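Local coordinates for UDP-galactopyranose mutase (Deinococcus radiodurans, PDB 3HDQ), which binds FAD and UDP-galactopyranose and probably interconverts the pyranose and furanose forms of the UDP-linked galactose, at residues A[95-98]-A[99-102]; A[221-224]-A[225-229]; A[344-347]-A[348-352]. All coordinates share one frame; numbering follows the deposited sequence.

How the contacts relate
Contacts 1 and 2 are neighbours, with centres 11 Å apart, although they come from distant parts of the chain. Asn-228 ND2 lies 2.9 Å from Phe-101 O, a probable hydrogen bond, and Phe-101 CD1 packs at 3.8 Å on Met-229 CG. Both flank the flavin site: the side chains of Leu-98 and Met-225 each come within about 4 Å of that of FAD-binding Phe-39, and the Tyr-222 side chain is about 6 Å from FAD and about 9 Å from the UDP-galactose. Contact 3 stands apart on the surface helix 340-355, its nearest atoms about 21 Å from contact 2 and about 22 Å from contact 1.

Contact 1: A[95-98]-A[99-102]; sequences FEYL and SRFT
The last turn of helix 92-99 and the loop after it are joined by a T-shaped aromatic pair, Tyr-97 and Phe-101. The edge of Phe-101 meets one face of Tyr-97, with centroids 5.2 Å apart and planes at 65°; the closest approach is Phe-101 CE1 to Tyr-97 CZ, 3.6 Å. With CG anti to the backbone N (chi1 170°), the tyrosine ring swings forward toward the C-terminal end of the helix, where Phe-101 meets it four residues on. Its OH is bonded to Glu-46 of helix 39-50, which also forms a salt bridge with Arg-100. Replacing Tyr-97 by an alanine is likely to deprive the Phe-101 edge of its facing ring and to leave Glu-46 without its hydroxyl partner. At the other side of the turn Ser-99 OG donates to Phe-95 O at 2.9 Å while sitting over one face of the Phe-95 ring; Trp-104 NE1 is a second partner of that hydroxyl. The backbone tightens as the helix ends: Arg-100 N bonds Tyr-97 O at 3.0 Å, and Phe-101 N bonds Leu-98 O at 2.9 Å. Such three-residue spacing is typical of a C-terminal helix turn of 3-10 character, here leading toward strand 104-106.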
loop_
_atom_site.group_PDB
_atom_site.type_symbol
_atom_site.label_atom_id
_atom_site.label_comp_id
_atom_site.label_asym_id
_atom_site.label_seq_id
_atom_site.Cartn_x
_atom_site.Cartn_y
_atom_site.Cartn_z
ATOM N N PHE A 95 -23.921 -5.720 1.578
ATOM C CA PHE A 95 -23.520 -5.325 0.238
ATOM C C PHE A 95 -23.590 -3.801 0.042
ATOM O O PHE A 95 -22.666 -3.192 -0.501
ATOM C CB PHE A 95 -24.301 -6.079 -0.844
ATOM C CG PHE A 95 -23.836 -5.765 -2.236
ATOM C CD1 PHE A 95 -24.558 -4.902 -3.048
ATOM C CD2 PHE A 95 -22.651 -6.305 -2.719
ATOM C CE1 PHE A 95 -24.115 -4.596 -4.324
ATOM C CE2 PHE A 95 -22.198 -6.000 -3.985
ATOM C CZ PHE A 95 -22.934 -5.145 -4.794
ATOM N N GLU A 96 -24.658 -3.173 0.518
ATOM C CA GLU A 96 -24.762 -1.725 0.368
ATOM C C GLU A 96 -23.756 -0.959 1.244
ATOM O O GLU A 96 -23.165 0.026 0.809
ATOM C CB GLU A 96 -26.207 -1.251 0.575
ATOM C CG GLU A 96 -27.135 -1.791 -0.531
ATOM C CD GLU A 96 -28.507 -1.148 -0.565
ATOM O OE1 GLU A 96 -29.016 -0.738 0.500
ATOM O OE2 GLU A 96 -29.079 -1.065 -1.671
ATOM N N TYR A 97 -23.539 -1.429 2.464
ATOM C CA TYR A 97 -22.559 -0.806 3.339
ATOM C C TYR A 97 -21.184 -0.742 2.666
ATOM O O TYR A 97 -20.587 0.326 2.534
ATOM C CB TYR A 97 -22.477 -1.559 4.657
ATOM C CG TYR A 97 -21.325 -1.110 5.500
ATOM C CD1 TYR A 97 -21.405 0.058 6.242
ATOM C CD2 TYR A 97 -20.147 -1.840 5.538
ATOM C CE1 TYR A 97 -20.348 0.487 6.997
ATOM C CE2 TYR A 97 -19.087 -1.422 6.292
ATOM C CZ TYR A 97 -19.189 -0.254 7.025
ATOM O OH TYR A 97 -18.121 0.175 7.785
ATOM N N LEU A 98 -20.705 -1.891 2.214
ATOM C CA LEU A 98 -19.428 -1.977 1.522
ATOM C C LEU A 98 -19.383 -1.126 0.248
ATOM O O LEU A 98 -18.320 -0.654 -0.150
ATOM C CB LEU A 98 -19.117 -3.435 1.191
ATOM C CG LEU A 98 -18.076 -4.152 2.046
ATOM C CD1 LEU A 98 -17.857 -3.478 3.393
ATOM C CD2 LEU A 98 -18.437 -5.619 2.204
ATOM N N SER A 99 -20.538 -0.941 -0.385
ATOM C CA SER A 99 -20.628 -0.167 -1.618
ATOM C C SER A 99 -20.297 1.297 -1.377
ATOM O O SER A 99 -19.985 2.031 -2.319
ATOM C CB SER A 99 -22.026 -0.293 -2.241
ATOM O OG SER A 99 -22.177 -1.555 -2.880
ATOM N N ARG A 100 -20.373 1.721 -0.115
ATOM C CA ARG A 100 -19.948 3.070 0.245
ATOM C C ARG A 100 -18.439 3.256 0.018
ATOM O O ARG A 100 -17.970 4.378 -0.122
ATOM C CB ARG A 100 -20.296 3.394 1.708
ATOM C CG ARG A 100 -21.761 3.136 2.122
ATOM C CD ARG A 100 -21.958 3.497 3.602
ATOM N NE ARG A 100 -21.364 4.806 3.886
ATOM C CZ ARG A 100 -20.758 5.143 5.024
ATOM N NH1 ARG A 100 -20.650 4.273 6.018
ATOM N NH2 ARG A 100 -20.246 6.358 5.165
ATOM N N PHE A 101 -17.687 2.156 -0.032
ATOM C CA PHE A 101 -16.224 2.229 -0.029
ATOM C C PHE A 101 -15.529 1.654 -1.269
ATOM O O PHE A 101 -14.303 1.649 -1.354
ATOM C CB PHE A 101 -15.686 1.574 1.246
ATOM C CG PHE A 101 -16.393 2.037 2.492
ATOM C CD1 PHE A 101 -17.365 1.248 3.088
ATOM C CD2 PHE A 101 -16.117 3.285 3.034
ATOM C CE1 PHE A 101 -18.037 1.686 4.218
ATOM C CE2 PHE A 101 -16.783 3.732 4.168
ATOM C CZ PHE A 101 -17.742 2.933 4.766
ATOM N N THR A 102 -16.308 1.192 -2.239
ATOM C CA THR A 102 -15.724 0.620 -3.436
ATOM C C THR A 102 -16.788 0.422 -4.505
ATOM O O THR A 102 -17.960 0.269 -4.202
ATOM C CB THR A 102 -15.092 -0.750 -3.123
ATOM O OG1 THR A 102 -14.370 -1.219 -4.264
ATOM C CG2 THR A 102 -16.175 -1.767 -2.757
#

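Contact 2: A[221-224]-A[225-229]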
loop_
_atom_site.group_PDB
_atom_site.type_symbol
_atom_site.label_atom_id
_atom_site.label_comp_id
_atom_site.label_asym_id
_atom_site.label_seq_id
_atom_site.Cartn_x
_atom_site.Cartn_y
_atom_site.Cartn_z
ATOM N N GLY A 221 -9.725 -3.809 -5.790
ATOM C CA GLY A 221 -9.189 -4.656 -4.747
ATOM C C GLY A 221 -9.612 -4.249 -3.346
ATOM O O GLY A 221 -10.133 -3.158 -3.126
ATOM N N TYR A 222 -9.383 -5.145 -2.395
ATOM C CA TYR A 222 -9.746 -4.928 -1.002
ATOM C C TYR A 222 -8.999 -3.769 -0.352
ATOM O O TYR A 222 -9.581 -2.971 0.372
ATOM C CB TYR A 222 -9.480 -6.211 -0.199
ATOM C CG TYR A 222 -10.393 -7.351 -0.590
ATOM C CD1 TYR A 222 -9.967 -8.345 -1.461
ATOM C CD2 TYR A 222 -11.691 -7.412 -0.106
ATOM C CE1 TYR A 222 -10.811 -9.377 -1.822
ATOM C CE2 TYR A 222 -12.542 -8.432 -0.462
ATOM C CZ TYR A 222 -12.102 -9.413 -1.322
ATOM O OH TYR A 222 -12.961 -10.431 -1.674
ATOM N N THR A 223 -7.705 -3.681 -0.608
ATOM C CA THR A 223 -6.880 -2.702 0.086
ATOM C C THR A 223 -7.363 -1.275 -0.160
ATOM O O THR A 223 -7.518 -0.489 0.788
ATOM C CB THR A 223 -5.391 -2.884 -0.253
ATOM O OG1 THR A 223 -4.966 -4.146 0.263
ATOM C CG2 THR A 223 -4.538 -1.774 0.362
ATOM N N ARG A 224 -7.618 -0.956 -1.425
ATOM C CA ARG A 224 -8.243 0.311 -1.781
ATOM C C ARG A 224 -9.542 0.550 -0.998
ATOM O O ARG A 224 -9.772 1.643 -0.495
ATOM C CB ARG A 224 -8.494 0.371 -3.292
ATOM C CG ARG A 224 -7.200 0.462 -4.095
ATOM C CD ARG A 224 -6.669 1.880 -4.092
ATOM N NE ARG A 224 -7.671 2.768 -4.678
ATOM C CZ ARG A 224 -7.837 2.940 -5.988
ATOM N NH1 ARG A 224 -7.054 2.298 -6.853
ATOM N NH2 ARG A 224 -8.784 3.758 -6.435
ATOM N N MET A 225 -10.379 -0.482 -0.891
ATOM C CA MET A 225 -11.641 -0.388 -0.158
ATOM C C MET A 225 -11.378 -0.095 1.325
ATOM O O MET A 225 -11.954 0.832 1.903
ATOM C CB MET A 225 -12.449 -1.691 -0.309
ATOM C CG MET A 225 -13.761 -1.721 0.477
ATOM S SD MET A 225 -14.470 -3.373 0.581
ATOM C CE MET A 225 -13.417 -4.085 1.841
ATOM N N PHE A 226 -10.499 -0.889 1.930
ATOM C CA PHE A 226 -10.091 -0.660 3.306
ATOM C C PHE A 226 -9.543 0.749 3.540
ATOM O O PHE A 226 -9.887 1.378 4.533
ATOM C CB PHE A 226 -9.095 -1.731 3.768
ATOM C CG PHE A 226 -9.763 -3.002 4.223
ATOM C CD1 PHE A 226 -9.832 -4.101 3.392
ATOM C CD2 PHE A 226 -10.357 -3.078 5.471
ATOM C CE1 PHE A 226 -10.466 -5.268 3.806
ATOM C CE2 PHE A 226 -10.986 -4.243 5.895
ATOM C CZ PHE A 226 -11.043 -5.339 5.059
ATOM N N GLN A 227 -8.711 1.245 2.629
ATOM C CA GLN A 227 -8.164 2.592 2.779
ATOM C C GLN A 227 -9.270 3.636 2.895
ATOM O O GLN A 227 -9.199 4.512 3.755
ATOM C CB GLN A 227 -7.172 2.932 1.648
ATOM C CG GLN A 227 -5.810 2.256 1.847
ATOM C CD GLN A 227 -4.893 2.291 0.619
ATOM O OE1 GLN A 227 -5.261 2.785 -0.448
ATOM N NE2 GLN A 227 -3.680 1.749 0.778
ATOM N N ASN A 228 -10.293 3.530 2.046
ATOM C CA ASN A 228 -11.470 4.397 2.151
ATOM C C ASN A 228 -12.195 4.258 3.505
ATOM O O ASN A 228 -12.653 5.250 4.082
ATOM C CB ASN A 228 -12.457 4.137 0.996
ATOM C CG ASN A 228 -11.891 4.524 -0.377
ATOM O OD1 ASN A 228 -11.040 5.418 -0.501
ATOM N ND2 ASN A 228 -12.373 3.847 -1.416
ATOM N N MET A 229 -12.288 3.029 4.012
ATOM C CA MET A 229 -12.953 2.765 5.293
ATOM C C MET A 229 -12.248 3.426 6.486
ATOM O O MET A 229 -12.884 3.833 7.458
ATOM C CB MET A 229 -13.047 1.258 5.532
ATOM C CG MET A 229 -14.453 0.693 5.537
ATOM S SD MET A 229 -14.454 -1.121 5.654
ATOM C CE MET A 229 -14.074 -1.478 3.968
HETATM O O HOH W 1 -8.887 4.141 -2.016
HETATM O O HOH W 2 -11.280 4.487 -4.440
#
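From Gly-221 O to Met-225 N the first turn of helix 222-229 closes by a weak bond of 3.5 Å, Gly-221 being the N-cap residue. The turns that follow are regular alpha-helix: Phe-226 N bonds Tyr-222 O at 2.8 Å with an N-H...O angle of 172°, and Gln-227 N to Thr-223 O and Asn-228 N to Arg-224 O repeat the pattern. Gly-221 has a positive phi of 94°, and a CB there would collide with the preceding carbonyl oxygen. The amide of Tyr-222 is held by Asp-70 OD1, outside the helix.

Two faces differ. On the buried one, the edge of the Phe-226 ring comes against its own helix, CD1 lying 3.2 Å from Tyr-222 O. Met-225 turns at its last torsion and sets CE at the edge of the Tyr-222 ring, 4.2 Å from CD2. Phe-226 also meets FAD-binding Phe-39 edge-to-face, at the N-terminal end of helix 39-50 with its apparent Rossmann-type glycine motif, and the Tyr-222 hydroxyl bonds the O of His-85, another residue of the FAD site.

Toward the other face, Thr-223 CG2 packs on Gln-227 NE2. Arg-224, bent at chi2 (-80°) and chi3, makes a salt bridge through NH2 to Asp-74 of the second subunit, and a water bridges that same NH2 to Asn-228 ND2, whose protein partner is Phe-101 of contact 1. Another water lies at the guanidinium edge, accepting from Arg-224 NE at 3.2 Å and donating to Asn-228 OD1 at 2.9 Å and to Arg-224 O at 3.1 Å.

Contact 3: A[344-347]-A[348-352]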
loop_
_atom_site.group_PDB
_atom_site.type_symbol
_atom_site.label_atom_id
_atom_site.label_comp_id
_atom_site.label_asym_id
_atom_site.label_seq_id
_atom_site.Cartn_x
_atom_site.Cartn_y
_atom_site.Cartn_z
ATOM N N GLU A 344 -15.714 -26.676 23.641
ATOM C CA GLU A 344 -15.576 -26.832 25.074
ATOM C C GLU A 344 -14.616 -25.780 25.599
ATOM O O GLU A 344 -14.969 -24.963 26.444
ATOM C CB GLU A 344 -15.012 -28.235 25.346
ATOM C CG GLU A 344 -14.649 -28.553 26.785
ATOM C CD GLU A 344 -15.855 -28.958 27.615
ATOM O OE1 GLU A 344 -16.977 -28.516 27.287
ATOM O OE2 GLU A 344 -15.677 -29.716 28.595
ATOM N N LEU A 345 -13.394 -25.818 25.088
ATOM C CA LEU A 345 -12.362 -24.869 25.466
ATOM C C LEU A 345 -12.782 -23.413 25.204
ATOM O O LEU A 345 -12.571 -22.542 26.054
ATOM C CB LEU A 345 -11.082 -25.179 24.706
ATOM C CG LEU A 345 -9.775 -25.127 25.472
ATOM C CD1 LEU A 345 -8.680 -24.661 24.553
ATOM C CD2 LEU A 345 -9.888 -24.221 26.690
ATOM N N TYR A 346 -13.379 -23.148 24.041
ATOM C CA TYR A 346 -13.798 -21.784 23.729
ATOM C C TYR A 346 -14.815 -21.247 24.729
ATOM O O TYR A 346 -14.746 -20.089 25.128
ATOM C CB TYR A 346 -14.368 -21.635 22.311
ATOM C CG TYR A 346 -14.973 -20.262 22.114
ATOM C CD1 TYR A 346 -14.172 -19.121 22.110
ATOM C CD2 TYR A 346 -16.340 -20.097 21.991
ATOM C CE1 TYR A 346 -14.721 -17.853 21.955
ATOM C CE2 TYR A 346 -16.901 -18.829 21.834
ATOM C CZ TYR A 346 -16.086 -17.715 21.816
ATOM O OH TYR A 346 -16.639 -16.469 21.657
ATOM N N LYS A 347 -15.770 -22.088 25.105
ATOM C CA LYS A 347 -16.798 -21.726 26.075
ATOM C C LYS A 347 -16.181 -21.097 27.338
ATOM O O LYS A 347 -16.722 -20.150 27.910
ATOM C CB LYS A 347 -17.591 -22.974 26.451
ATOM C CG LYS A 347 -19.100 -22.816 26.333
ATOM C CD LYS A 347 -19.515 -22.670 24.870
ATOM C CE LYS A 347 -20.826 -23.401 24.571
ATOM N NZ LYS A 347 -21.986 -22.868 25.346
ATOM N N LYS A 348 -15.037 -21.625 27.754
ATOM C CA LYS A 348 -14.360 -21.135 28.947
ATOM C C LYS A 348 -13.752 -19.753 28.702
ATOM O O LYS A 348 -13.806 -18.878 29.572
ATOM C CB LYS A 348 -13.262 -22.114 29.374
ATOM C CG LYS A 348 -13.704 -23.567 29.383
ATOM C CD LYS A 348 -14.111 -24.023 30.763
ATOM C CE LYS A 348 -12.874 -24.166 31.625
ATOM N NZ LYS A 348 -11.776 -24.751 30.803
ATOM N N TYR A 349 -13.159 -19.565 27.526
ATOM C CA TYR A 349 -12.553 -18.280 27.185
ATOM C C TYR A 349 -13.632 -17.239 26.989
ATOM O O TYR A 349 -13.444 -16.064 27.307
ATOM C CB TYR A 349 -11.679 -18.391 25.934
ATOM C CG TYR A 349 -10.305 -18.961 26.213
ATOM C CD1 TYR A 349 -9.915 -20.192 25.693
ATOM C CD2 TYR A 349 -9.399 -18.269 27.007
ATOM C CE1 TYR A 349 -8.651 -20.711 25.949
ATOM C CE2 TYR A 349 -8.135 -18.776 27.265
ATOM C CZ TYR A 349 -7.766 -19.994 26.743
ATOM O OH TYR A 349 -6.512 -20.491 27.015
ATOM N N GLU A 350 -14.768 -17.694 26.477
ATOM C CA GLU A 350 -15.920 -16.848 26.222
ATOM C C GLU A 350 -16.503 -16.275 27.512
ATOM O O GLU A 350 -16.972 -15.136 27.534
ATOM C CB GLU A 350 -16.981 -17.646 25.465
ATOM C CG GLU A 350 -18.262 -16.880 25.167
ATOM C CD GLU A 350 -19.257 -17.702 24.344
ATOM O OE1 GLU A 350 -20.013 -17.106 23.550
ATOM O OE2 GLU A 350 -19.273 -18.947 24.480
ATOM N N ALA A 351 -16.485 -17.071 28.581
ATOM C CA ALA A 351 -16.947 -16.601 29.885
ATOM C C ALA A 351 -16.025 -15.501 30.382
ATOM O O ALA A 351 -16.481 -14.514 30.952
ATOM C CB ALA A 351 -16.997 -17.745 30.892
ATOM N N LEU A 352 -14.727 -15.677 30.164
ATOM C CA LEU A 352 -13.757 -14.632 30.482
ATOM C C LEU A 352 -14.033 -13.379 29.649
ATOM O O LEU A 352 -14.106 -12.277 30.185
ATOM C CB LEU A 352 -12.325 -15.122 30.248
ATOM C CG LEU A 352 -11.785 -16.096 31.287
ATOM C CD1 LEU A 352 -10.334 -16.439 30.985
ATOM C CD2 LEU A 352 -11.930 -15.508 32.696
#
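Glu-350 lays its CB over one face of the Tyr-346 ring, a CH-pi contact four residues apart along helix 340-355. CB stands 4.0 Å from the ring centroid and 23° off the normal. Beyond CG the glutamate is extended, and its carboxylate carbon CD passes 3.6 Å from Tyr-346 CE2, the carboxylate and ring planes being turned 38° against each other. The tyrosine has CG anti to the backbone N (chi1 172°), which swings its ring along the helix toward the next turn instead of back toward the N-terminus. Alongside, Lys-347 runs in the same direction as Glu-350; its NZ remains 4.8 Å from Glu-350 OE2, so the opposite charges may attract but form no direct salt bridge.

On the next flank Leu-345 and Tyr-349 lie side by side, CD2 of the leucine 3.8 Å from CE1 of the tyrosine. Backbone bonds fix these spacings: Glu-350 N reaches Tyr-346 O at 2.7 Å, and Ala-351 N reaches Lys-347 O. Leu-345 O, by contrast, receives two weak bonds, from the amides of Lys-348 and Tyr-349.

Farther out, Tyr-346 packs on Val-261 of helix 261-264, and the Tyr-349 hydroxyl bonds Gly-270 O and Tyr-269 N in the loop beyond that helix. The contact thus joins helix 340-355, which precedes the edge strand 359-361 of the parallel sheet, to the 261-270 region. Tyr-269 serves both Tyr-349, edge-to-face, and Lys-348, by a cation-pi contact; Lys-348 CG, beside its own backbone N and anti to the carbonyl carbon, lies 3.5 Å from Glu-344 O.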